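Local coordinates for protein CalS11 (Micromonospora echinospora, PDB 3TOS) that probably acts as an S-adenosylmethionine-dependent O-methyltransferase in the biosynthesis of the antibiotic calicheamicin, at residues Leu190-Glu201 / Trp223-Val233; Ala61-Val69 / Leu207-Phe215. All coordinates share one frame; numbering follows the deposited sequence. Where two conformers were deposited one is given.

Contact 1: Leu190-Glu201 / Trp223-Val233. With SAH (S-adenosyl-L-homocysteine), chain O; GLU (glutamic acid), chain P.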
loop_
_atom_site.group_PDB
_atom_site.type_symbol
_atom_site.label_atom_id
_atom_site.label_comp_id
_atom_site.label_asym_id
_atom_site.label_seq_id
_atom_site.Cartn_x
_atom_site.Cartn_y
_atom_site.Cartn_z
ATOM N N LEU B 190 -36.930 -4.170 11.512
ATOM C CA LEU B 190 -38.229 -4.211 12.202
ATOM C C LEU B 190 -38.955 -2.904 12.127
ATOM O O LEU B 190 -40.164 -2.868 12.453
ATOM C CB LEU B 190 -38.021 -4.507 13.709
ATOM C CG LEU B 190 -37.258 -5.784 14.075
ATOM C CD1 LEU B 190 -36.657 -5.595 15.480
ATOM C CD2 LEU B 190 -38.268 -6.940 14.109
ATOM N N ASP B 191 -38.242 -1.827 11.765
ATOM C CA ASP B 191 -38.812 -0.439 11.681
ATOM C C ASP B 191 -39.083 0.248 13.012
ATOM O O ASP B 191 -38.862 1.437 13.136
ATOM C CB ASP B 191 -40.077 -0.367 10.789
ATOM C CG ASP B 191 -39.785 -0.811 9.371
ATOM O OD1 ASP B 191 -38.775 -0.321 8.796
ATOM O OD2 ASP B 191 -40.523 -1.683 8.824
ATOM N N LEU B 192 -39.585 -0.512 14.000
ATOM C CA LEU B 192 -40.192 0.058 15.211
ATOM C C LEU B 192 -39.177 0.159 16.329
ATOM O O LEU B 192 -38.297 -0.726 16.503
ATOM C CB LEU B 192 -41.325 -0.850 15.688
ATOM C CG LEU B 192 -42.377 -1.074 14.600
ATOM C CD1 LEU B 192 -43.412 -2.070 15.189
ATOM C CD2 LEU B 192 -43.069 0.296 14.292
ATOM N N TYR B 193 -39.368 1.201 17.154
ATOM C CA TYR B 193 -38.487 1.484 18.285
ATOM C C TYR B 193 -38.381 0.360 19.320
ATOM O O TYR B 193 -37.263 -0.100 19.607
ATOM C CB TYR B 193 -39.010 2.760 18.957
ATOM C CG TYR B 193 -38.494 2.973 20.361
ATOM C CD1 TYR B 193 -37.131 3.158 20.589
ATOM C CD2 TYR B 193 -39.377 3.050 21.430
ATOM C CE1 TYR B 193 -36.635 3.331 21.850
ATOM C CE2 TYR B 193 -38.886 3.189 22.748
ATOM C CZ TYR B 193 -37.503 3.336 22.938
ATOM O OH TYR B 193 -36.966 3.543 24.200
ATOM N N GLU B 194 -39.497 -0.079 19.878
ATOM C CA GLU B 194 -39.424 -1.014 21.056
ATOM C C GLU B 194 -38.733 -2.354 20.738
ATOM O O GLU B 194 -37.848 -2.769 21.487
ATOM C CB GLU B 194 -40.820 -1.247 21.662
ATOM C CG GLU B 194 -41.349 0.009 22.314
ATOM C CD GLU B 194 -42.601 -0.244 23.116
ATOM O OE1 GLU B 194 -42.801 -1.407 23.594
ATOM O OE2 GLU B 194 -43.356 0.698 23.375
ATOM N N PRO B 195 -39.138 -3.036 19.666
ATOM C CA PRO B 195 -38.478 -4.312 19.427
ATOM C C PRO B 195 -37.028 -4.121 19.006
ATOM O O PRO B 195 -36.193 -4.970 19.325
ATOM C CB PRO B 195 -39.312 -4.901 18.271
ATOM C CG PRO B 195 -39.997 -3.769 17.644
ATOM C CD PRO B 195 -40.317 -2.835 18.786
ATOM N N THR B 196 -36.724 -3.040 18.285
ATOM C CA THR B 196 -35.320 -2.771 17.957
ATOM C C THR B 196 -34.463 -2.664 19.219
ATOM O O THR B 196 -33.368 -3.229 19.259
ATOM C CB THR B 196 -35.169 -1.529 17.063
ATOM O OG1 THR B 196 -35.926 -1.748 15.848
ATOM C CG2 THR B 196 -33.686 -1.238 16.730
ATOM N N LYS B 197 -34.897 -1.840 20.142
ATOM C CA LYS B 197 -34.197 -1.653 21.405
ATOM C C LYS B 197 -34.011 -2.963 22.158
ATOM O O LYS B 197 -32.898 -3.253 22.609
ATOM C CB LYS B 197 -34.983 -0.657 22.296
ATOM C CG LYS B 197 -34.245 -0.345 23.648
ATOM C CD LYS B 197 -35.052 0.705 24.421
ATOM C CE LYS B 197 -34.312 1.204 25.673
ATOM N NZ LYS B 197 -34.370 0.169 26.696
ATOM N N ALA B 198 -35.085 -3.736 22.280
ATOM C CA ALA B 198 -34.992 -5.018 22.991
ATOM C C ALA B 198 -33.993 -5.973 22.325
ATOM O O ALA B 198 -33.275 -6.711 23.026
ATOM C CB ALA B 198 -36.386 -5.683 23.022
ATOM N N VAL B 199 -33.990 -6.013 20.991
ATOM C CA VAL B 199 -33.133 -6.962 20.337
ATOM C C VAL B 199 -31.698 -6.493 20.388
ATOM O O VAL B 199 -30.799 -7.296 20.599
ATOM C CB VAL B 199 -33.592 -7.185 18.889
ATOM C CG1 VAL B 199 -32.515 -7.966 18.118
ATOM C CG2 VAL B 199 -34.931 -7.948 18.878
ATOM N N LEU B 200 -31.450 -5.183 20.261
ATOM C CA LEU B 200 -30.078 -4.695 20.388
ATOM C C LEU B 200 -29.527 -5.085 21.748
ATOM O O LEU B 200 -28.366 -5.519 21.872
ATOM C CB LEU B 200 -30.040 -3.153 20.290
ATOM C CG LEU B 200 -29.982 -2.573 18.902
ATOM C CD1 LEU B 200 -30.219 -1.037 19.062
ATOM C CD2 LEU B 200 -28.607 -2.885 18.210
ATOM N N GLU B 201 -30.340 -4.909 22.783
ATOM C CA GLU B 201 -29.875 -5.268 24.178
ATOM C C GLU B 201 -29.562 -6.783 24.300
ATOM O O GLU B 201 -28.556 -7.178 24.939
ATOM C CB GLU B 201 -30.948 -4.842 25.189
ATOM C CG GLU B 201 -30.989 -3.361 25.367
ATOM C CD GLU B 201 -32.278 -2.847 25.961
ATOM O OE1 GLU B 201 -33.280 -3.596 26.043
ATOM O OE2 GLU B 201 -32.304 -1.630 26.304
ATOM N N TRP B 223 -39.365 6.442 9.903
ATOM C CA TRP B 223 -39.187 5.352 10.882
ATOM C C TRP B 223 -38.032 5.680 11.798
ATOM O O TRP B 223 -36.928 5.112 11.674
ATOM C CB TRP B 223 -38.867 4.002 10.177
ATOM C CG TRP B 223 -39.920 3.523 9.209
ATOM C CD1 TRP B 223 -39.785 3.411 7.856
ATOM C CD2 TRP B 223 -41.232 3.052 9.531
ATOM N NE1 TRP B 223 -40.941 2.890 7.308
ATOM C CE2 TRP B 223 -41.848 2.672 8.313
ATOM C CE3 TRP B 223 -41.952 2.918 10.729
ATOM C CZ2 TRP B 223 -43.127 2.150 8.254
ATOM C CZ3 TRP B 223 -43.242 2.385 10.660
ATOM C CH2 TRP B 223 -43.818 2.034 9.424
ATOM N N PRO B 224 -38.261 6.608 12.723
ATOM C CA PRO B 224 -37.175 7.057 13.597
ATOM C C PRO B 224 -36.862 6.036 14.720
ATOM O O PRO B 224 -35.949 6.315 15.508
ATOM C CB PRO B 224 -37.735 8.376 14.163
ATOM C CG PRO B 224 -39.232 8.107 14.288
ATOM C CD PRO B 224 -39.552 7.266 13.019
ATOM N N GLY B 225 -37.573 4.893 14.786
ATOM C CA GLY B 225 -37.415 4.004 15.941
ATOM C C GLY B 225 -36.027 3.380 16.099
ATOM O O GLY B 225 -35.546 3.220 17.217
ATOM N N GLU B 226 -35.398 2.987 14.981
ATOM C CA GLU B 226 -34.028 2.414 15.063
ATOM C C GLU B 226 -33.030 3.424 15.624
ATOM O O GLU B 226 -32.157 3.069 16.436
ATOM C CB GLU B 226 -33.605 1.876 13.699
ATOM C CG GLU B 226 -34.336 0.564 13.383
ATOM C CD GLU B 226 -34.280 0.194 11.934
ATOM O OE1 GLU B 226 -33.497 0.813 11.174
ATOM O OE2 GLU B 226 -35.072 -0.685 11.539
ATOM N N ASN B 227 -33.155 4.686 15.197
ATOM C CA ASN B 227 -32.264 5.728 15.672
ATOM C C ASN B 227 -32.509 5.987 17.173
ATOM O O ASN B 227 -31.557 6.023 17.975
ATOM C CB ASN B 227 -32.489 7.020 14.833
ATOM C CG ASN B 227 -31.522 8.131 15.181
ATOM O OD1 ASN B 227 -31.321 8.443 16.354
ATOM N ND2 ASN B 227 -30.870 8.699 14.161
ATOM N N ILE B 228 -33.765 6.131 17.551
ATOM C CA ILE B 228 -34.085 6.373 18.951
ATOM C C ILE B 228 -33.582 5.205 19.815
ATOM O O ILE B 228 -33.002 5.434 20.898
ATOM C CB ILE B 228 -35.601 6.558 19.168
ATOM C CG1 ILE B 228 -36.102 7.849 18.473
ATOM C CG2 ILE B 228 -35.907 6.705 20.668
ATOM C CD1 ILE B 228 -37.613 7.801 18.166
ATOM N N ALA B 229 -33.732 3.980 19.307
ATOM C CA ALA B 229 -33.243 2.798 19.993
ATOM C C ALA B 229 -31.701 2.841 20.151
ATOM O O ALA B 229 -31.155 2.598 21.260
ATOM C CB ALA B 229 -33.669 1.527 19.283
HETATM N N MSE B 230 -30.992 3.122 19.056
HETATM C CA MSE B 230 -29.546 3.162 19.115
HETATM C C MSE B 230 -29.070 4.261 20.056
HETATM O O MSE B 230 -28.103 4.074 20.804
HETATM C CB MSE B 230 -28.924 3.377 17.726
HETATM C CG MSE B 230 -27.396 3.531 17.813
HETATM SE SE MSE B 230 -26.391 2.883 16.255
HETATM C CE MSE B 230 -26.176 1.018 16.800
ATOM N N ARG B 231 -29.717 5.419 20.023
ATOM C CA ARG B 231 -29.271 6.499 20.897
ATOM C C ARG B 231 -29.489 6.163 22.367
ATOM O O ARG B 231 -28.701 6.585 23.254
ATOM C CB ARG B 231 -29.974 7.805 20.500
ATOM C CG ARG B 231 -29.295 8.471 19.335
ATOM C CD ARG B 231 -29.843 9.897 19.067
ATOM N NE ARG B 231 -31.230 9.950 18.566
ATOM C CZ ARG B 231 -32.264 10.460 19.226
ATOM N NH1 ARG B 231 -33.442 10.467 18.616
ATOM N NH2 ARG B 231 -32.112 10.958 20.460
ATOM N N LYS B 232 -30.501 5.364 22.643
ATOM C CA LYS B 232 -30.716 4.877 24.030
ATOM C C LYS B 232 -29.770 3.780 24.481
ATOM O O LYS B 232 -29.387 3.743 25.649
ATOM C CB LYS B 232 -32.147 4.414 24.254
ATOM C CG LYS B 232 -33.097 5.635 24.284
ATOM C CD LYS B 232 -34.414 5.303 24.866
ATOM C CE LYS B 232 -35.443 6.408 24.652
ATOM N NZ LYS B 232 -35.320 7.571 25.602
ATOM N N VAL B 233 -29.412 2.866 23.594
ATOM C CA VAL B 233 -28.696 1.674 24.026
ATOM C C VAL B 233 -27.179 1.900 23.948
ATOM O O VAL B 233 -26.424 1.541 24.874
ATOM C CB VAL B 233 -29.122 0.484 23.130
ATOM C CG1 VAL B 233 -28.338 -0.777 23.504
ATOM C CG2 VAL B 233 -30.607 0.211 23.290
HETATM N N SAH O . -36.737 -7.651 5.478
HETATM C CA SAH O . -38.023 -7.584 4.713
HETATM C CB SAH O . -38.916 -6.434 5.146
HETATM C CG SAH O . -39.411 -6.595 6.599
HETATM S SD SAH O . -40.812 -5.530 6.874
HETATM C C SAH O . -37.641 -7.397 3.246
HETATM O O SAH O . -38.541 -7.349 2.353
HETATM O OXT SAH O . -36.456 -7.406 2.887
HETATM C "C5'" SAH O . -40.830 -5.340 8.664
HETATM C "C4'" SAH O . -41.098 -6.671 9.445
HETATM O "O4'" SAH O . -40.801 -6.454 10.832
HETATM C "C3'" SAH O . -42.592 -7.020 9.369
HETATM O "O3'" SAH O . -42.776 -8.289 8.694
HETATM C "C2'" SAH O . -43.012 -7.026 10.829
HETATM O "O2'" SAH O . -43.995 -8.022 11.178
HETATM C "C1'" SAH O . -41.669 -7.280 11.553
HETATM N N9 SAH O . -41.697 -6.819 12.963
HETATM C C8 SAH O . -41.834 -5.548 13.425
HETATM N N7 SAH O . -41.875 -5.631 14.779
HETATM C C5 SAH O . -41.783 -6.919 15.169
HETATM C C6 SAH O . -41.766 -7.615 16.461
HETATM N N6 SAH O . -41.936 -6.921 17.610
HETATM N N1 SAH O . -41.620 -8.963 16.420
HETATM C C2 SAH O . -41.469 -9.648 15.247
HETATM N N3 SAH O . -41.544 -9.085 14.020
HETATM C C4 SAH O . -41.638 -7.708 13.977
HETATM N N GLU P . -37.716 -1.032 4.962
HETATM C CA GLU P . -38.603 -1.474 3.827
HETATM C C GLU P . -37.986 -1.016 2.505
HETATM O O GLU P . -36.908 -0.393 2.505
HETATM C CB GLU P . -40.043 -0.889 3.967
HETATM C CG GLU P . -40.066 0.659 3.938
HETATM C CD GLU P . -41.462 1.260 4.156
HETATM O OE1 GLU P . -42.485 0.568 3.919
HETATM O OE2 GLU P . -41.530 2.460 4.462
HETATM O OXT GLU P . -38.537 -1.213 1.406
HETATM O O HOH W 1 -35.041 -2.775 13.377
HETATM O O HOH W 2 -40.099 3.833 13.865
HETATM O O HOH W 3 -36.441 2.485 12.267
#

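Contact 2: Ala61-Val69 / Leu207-Phe215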
loop_
_atom_site.group_PDB
_atom_site.type_symbol
_atom_site.label_atom_id
_atom_site.label_comp_id
_atom_site.label_asym_id
_atom_site.label_seq_id
_atom_site.Cartn_x
_atom_site.Cartn_y
_atom_site.Cartn_z
ATOM N N ALA B 61 -22.558 -7.317 -0.129
ATOM C CA ALA B 61 -21.456 -6.545 0.452
ATOM C C ALA B 61 -21.375 -6.806 1.967
ATOM O O ALA B 61 -20.268 -6.978 2.509
ATOM C CB ALA B 61 -21.663 -5.043 0.201
ATOM N N LEU B 62 -22.520 -6.856 2.656
ATOM C CA LEU B 62 -22.482 -7.151 4.109
ATOM C C LEU B 62 -21.987 -8.576 4.366
ATOM O O LEU B 62 -21.107 -8.797 5.236
ATOM C CB LEU B 62 -23.862 -6.998 4.757
ATOM C CG LEU B 62 -24.434 -5.566 4.693
ATOM C CD1 LEU B 62 -25.842 -5.622 5.288
ATOM C CD2 LEU B 62 -23.591 -4.515 5.525
ATOM N N TYR B 63 -22.458 -9.532 3.564
ATOM C CA TYR B 63 -22.051 -10.920 3.764
ATOM C C TYR B 63 -20.550 -11.067 3.536
ATOM O O TYR B 63 -19.828 -11.724 4.290
ATOM C CB TYR B 63 -22.833 -11.841 2.819
ATOM C CG TYR B 63 -22.815 -13.340 3.151
ATOM C CD1 TYR B 63 -21.754 -13.938 3.852
ATOM C CD2 TYR B 63 -23.904 -14.120 2.894
ATOM C CE1 TYR B 63 -21.754 -15.260 4.168
ATOM C CE2 TYR B 63 -23.907 -15.460 3.246
ATOM C CZ TYR B 63 -22.829 -16.038 3.790
ATOM O OH TYR B 63 -22.901 -17.383 4.106
ATOM N N ARG B 64 -20.041 -10.449 2.469
ATOM C CA ARG B 64 -18.604 -10.536 2.209
ATOM C C ARG B 64 -17.749 -9.998 3.355
ATOM O O ARG B 64 -16.645 -10.465 3.572
ATOM C CB ARG B 64 -18.253 -9.818 0.909
ATOM C CG ARG B 64 -18.687 -10.627 -0.316
ATOM C CD ARG B 64 -18.156 -9.958 -1.584
ATOM N NE ARG B 64 -18.860 -8.719 -1.936
ATOM C CZ ARG B 64 -18.355 -7.483 -1.887
ATOM N NH1 ARG B 64 -17.126 -7.259 -1.418
ATOM N NH2 ARG B 64 -19.113 -6.449 -2.261
ATOM N N GLN B 65 -18.283 -9.045 4.104
ATOM C CA GLN B 65 -17.526 -8.483 5.237
ATOM C C GLN B 65 -17.425 -9.391 6.436
ATOM O O GLN B 65 -16.553 -9.152 7.287
ATOM C CB GLN B 65 -18.085 -7.118 5.689
ATOM C CG GLN B 65 -17.717 -6.054 4.610
ATOM C CD GLN B 65 -17.983 -4.614 5.044
ATOM O OE1 GLN B 65 -17.710 -4.231 6.172
ATOM N NE2 GLN B 65 -18.536 -3.822 4.138
ATOM N N VAL B 66 -18.248 -10.456 6.505
ATOM C CA VAL B 66 -18.171 -11.385 7.650
ATOM C C VAL B 66 -17.728 -12.809 7.241
ATOM O O VAL B 66 -17.837 -13.771 8.031
ATOM C CB VAL B 66 -19.543 -11.449 8.423
ATOM C CG1 VAL B 66 -19.965 -10.051 8.920
ATOM C CG2 VAL B 66 -20.672 -12.102 7.563
ATOM N N LEU B 67 -17.180 -12.967 6.037
ATOM C CA LEU B 67 -16.719 -14.288 5.612
ATOM C C LEU B 67 -15.560 -14.753 6.523
ATOM O O LEU B 67 -15.314 -15.956 6.621
ATOM C CB LEU B 67 -16.253 -14.229 4.147
ATOM C CG LEU B 67 -17.489 -14.188 3.222
ATOM C CD1 LEU B 67 -16.952 -14.121 1.812
ATOM C CD2 LEU B 67 -18.488 -15.412 3.373
ATOM N N ASP B 68 -14.865 -13.834 7.195
ATOM C CA ASP B 68 -13.814 -14.241 8.137
ATOM C C ASP B 68 -14.251 -14.021 9.593
ATOM O O ASP B 68 -13.401 -13.901 10.466
ATOM C CB ASP B 68 -12.460 -13.506 7.859
ATOM C CG ASP B 68 -12.546 -12.000 8.056
ATOM O OD1 ASP B 68 -13.682 -11.453 8.236
ATOM O OD2 ASP B 68 -11.468 -11.351 7.983
ATOM N N VAL B 69 -15.568 -13.968 9.862
ATOM C CA VAL B 69 -16.058 -13.818 11.223
ATOM C C VAL B 69 -16.912 -15.080 11.550
ATOM O O VAL B 69 -17.745 -15.487 10.748
ATOM C CB VAL B 69 -16.905 -12.558 11.378
ATOM C CG1 VAL B 69 -17.439 -12.420 12.838
ATOM C CG2 VAL B 69 -16.090 -11.306 10.960
ATOM N N LEU B 207 -21.947 -10.843 20.138
ATOM C CA LEU B 207 -21.198 -10.190 19.050
ATOM C C LEU B 207 -19.690 -10.309 19.336
ATOM O O LEU B 207 -19.274 -10.320 20.503
ATOM C CB LEU B 207 -21.539 -8.700 19.007
ATOM C CG LEU B 207 -23.020 -8.414 18.662
ATOM C CD1 LEU B 207 -23.400 -6.925 18.936
ATOM C CD2 LEU B 207 -23.299 -8.787 17.184
ATOM N N THR B 208 -18.872 -10.398 18.292
ATOM C CA THR B 208 -17.437 -10.244 18.469
ATOM C C THR B 208 -16.951 -8.948 17.812
ATOM O O THR B 208 -17.719 -8.298 17.103
ATOM C CB THR B 208 -16.641 -11.509 17.958
ATOM O OG1 THR B 208 -15.272 -11.399 18.370
ATOM C CG2 THR B 208 -16.639 -11.590 16.461
ATOM N N LYS B 209 -15.720 -8.521 18.089
ATOM C CA LYS B 209 -15.193 -7.379 17.333
ATOM C C LYS B 209 -15.129 -7.815 15.876
ATOM O O LYS B 209 -14.501 -8.855 15.559
ATOM C CB LYS B 209 -13.839 -6.923 17.799
ATOM C CG LYS B 209 -13.865 -6.443 19.181
ATOM C CD LYS B 209 -12.441 -5.830 19.466
ATOM C CE LYS B 209 -12.144 -5.590 20.883
ATOM N NZ LYS B 209 -10.906 -4.788 20.936
ATOM N N GLY B 210 -15.752 -7.026 14.985
ATOM C CA GLY B 210 -15.788 -7.418 13.583
ATOM C C GLY B 210 -17.183 -7.901 13.154
ATOM O O GLY B 210 -17.475 -7.940 11.957
ATOM N N SER B 211 -18.018 -8.322 14.119
ATOM C CA SER B 211 -19.428 -8.566 13.771
ATOM C C SER B 211 -20.052 -7.335 13.137
ATOM O O SER B 211 -19.745 -6.210 13.505
ATOM C CB SER B 211 -20.262 -8.972 14.995
ATOM O OG SER B 211 -19.820 -10.243 15.494
ATOM N N ILE B 212 -20.936 -7.543 12.182
ATOM C CA ILE B 212 -21.581 -6.380 11.587
ATOM C C ILE B 212 -23.002 -6.245 12.110
ATOM O O ILE B 212 -23.745 -7.246 12.151
ATOM C CB ILE B 212 -21.658 -6.516 10.005
ATOM C CG1 ILE B 212 -20.241 -6.618 9.452
ATOM C CG2 ILE B 212 -22.562 -5.350 9.380
ATOM C CD1 ILE B 212 -19.460 -5.351 9.568
ATOM N N VAL B 213 -23.383 -5.018 12.460
ATOM C CA VAL B 213 -24.744 -4.695 12.852
ATOM C C VAL B 213 -25.285 -3.704 11.831
ATOM O O VAL B 213 -24.703 -2.631 11.644
ATOM C CB VAL B 213 -24.807 -4.106 14.274
ATOM C CG1 VAL B 213 -26.266 -3.731 14.635
ATOM C CG2 VAL B 213 -24.220 -5.161 15.243
ATOM N N ALA B 214 -26.331 -4.109 11.108
ATOM C CA ALA B 214 -26.891 -3.275 10.036
ATOM C C ALA B 214 -28.345 -2.884 10.275
ATOM O O ALA B 214 -29.081 -3.621 10.927
ATOM C CB ALA B 214 -26.765 -4.005 8.696
ATOM N N PHE B 215 -28.714 -1.706 9.782
ATOM C CA PHE B 215 -30.055 -1.144 9.989
ATOM C C PHE B 215 -30.619 -0.742 8.660
ATOM O O PHE B 215 -29.944 -0.102 7.841
ATOM C CB PHE B 215 -29.986 0.116 10.866
ATOM C CG PHE B 215 -29.512 -0.162 12.270
ATOM C CD1 PHE B 215 -28.172 0.034 12.598
ATOM C CD2 PHE B 215 -30.400 -0.646 13.243
ATOM C CE1 PHE B 215 -27.728 -0.210 13.873
ATOM C CE2 PHE B 215 -29.970 -0.888 14.547
ATOM C CZ PHE B 215 -28.626 -0.711 14.858
HETATM O O HOH W 4 -16.132 -7.517 9.699
#

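Contact 1: Leu190-Glu201 / Trp223-Val233
D191 lies over one face of the W223 indole: its CB is 4.0 Å from the centroid of the six-membered ring, a CH-pi contact, and its carboxylate stacks there with the two planes 22° apart. At the indole edge, W223 NE1 donates a nearly straight bond (174°) to OE2 of the bound glutamate, 2.9 Å away. The Y193 ring instead meets its neighbours edge-on, with G225 O and A229 N near its plane, while I228 CG2 comes in obliquely, 3.6 Å from Y193 CE1. This is a class I, Rossmann-like methyltransferase fold. The loops after strands 183-188 and 211-215 supply the ligand contacts of L190, D191 and W223, and helices 193-201 and 225-233 pack behind them at 38°. The Y193 side chain, its CG placed anti to the backbone N, enters a hole formed by G225, I228, A229 and K232. Glycine suits position 225 because a CB would collide with the backbone N of Y193. A229 is the reciprocal knob, its small methyl fitting among Y193, T196, K197 and L200. Further along, K197 lays CG 3.7 Å from V233 CG2, and its bent end carries NZ to a salt bridge with E201 OE2. On the ligand side, L190 CD2 packs 3.5 Å from C4 of the adenine of S-adenosylhomocysteine, and P195 CB meets its amino group. Buried E226 is held at both oxygens: OE1 accepts from the backbone N of E217, whereas OE2 takes a weak bond from D191 N at 3.4 Å. A water completes this junction, accepting from L190 N and donating to both T196 OG1 and E226 OE2, each 2.8 Å from its oxygen.

Contact 2: Ala61-Val69 / Leu207-Phe215
L62 spreads its two methyls over the strand 211-215: CD1 rests 3.9 Å from A214 CB, and CD2 is 4.1 Å from I212 CG2. The end of helix 50-65 thus runs nearly antiparallel to an inner strand of the Rossmann-like sheet, between 183-188 and 251-254, a helix-on-sheet layer in which alternate strand residues I212 and A214 face the helix. I212 divides its branches: CG2 meets L62 and CG1 meets V66. There V66 holds CG1 anti to its carbonyl carbon (chi1 -58°), which brings it to 3.5 Å from I212 CG1, tighter than usual for two carbons. Q65 lies at the border of the patch; its OE1 is 4.0 Å from I212 CD1, and its NE2 bonds to the hydroxyl of Y252. Beyond the helix, V69 turns CG1 anti to its backbone N (chi1 179°), alongside T208 CG2 at 3.8 Å, and sets CG2 against the carbonyl of G210. On its other branch, T208 carries OG1, which hydrogen-bonds to L236 O of a neighbouring subunit. With both branches of V69 gone, as in an alanine here, a gap is likely to open beside T208 CG2 and the G210 carbonyl. The type II turn from T208 to S211 suits glycine at 210, whose positive phi (107°) would jam a CB against the preceding carbonyl O. S211 OG ties that turn together, accepting from T208 N at 3.0 Å and also bonding to I183 O. Since the side chains meeting here are mostly aliphatic, the two segments are held chiefly by burial and close fit of methyl groups, while the polar groups of Q65, T208 and S211 have partners outside them and a water lies between Q65 O and G210 O.

Overall arrangement
Both contacts are largely buried, yet they serve different ends of the same fold. Contact 1 begins at the ligand-binding rim of the sheet and runs outward between two helices to exposed charged residues, so it mixes aromatic, aliphatic, ionic and water-mediated contacts. Contact 2 sets a helix and its following turn against the sheet, and is almost wholly aliphatic. They are interleaved along the chain: helix 193-203 leads into the strands of contact 2, and strand 211-215 leads on to helix 225-233. F215 joins them directly, packing against L200, E226 and M230. Different neighbouring subunits adjoin the two contacts.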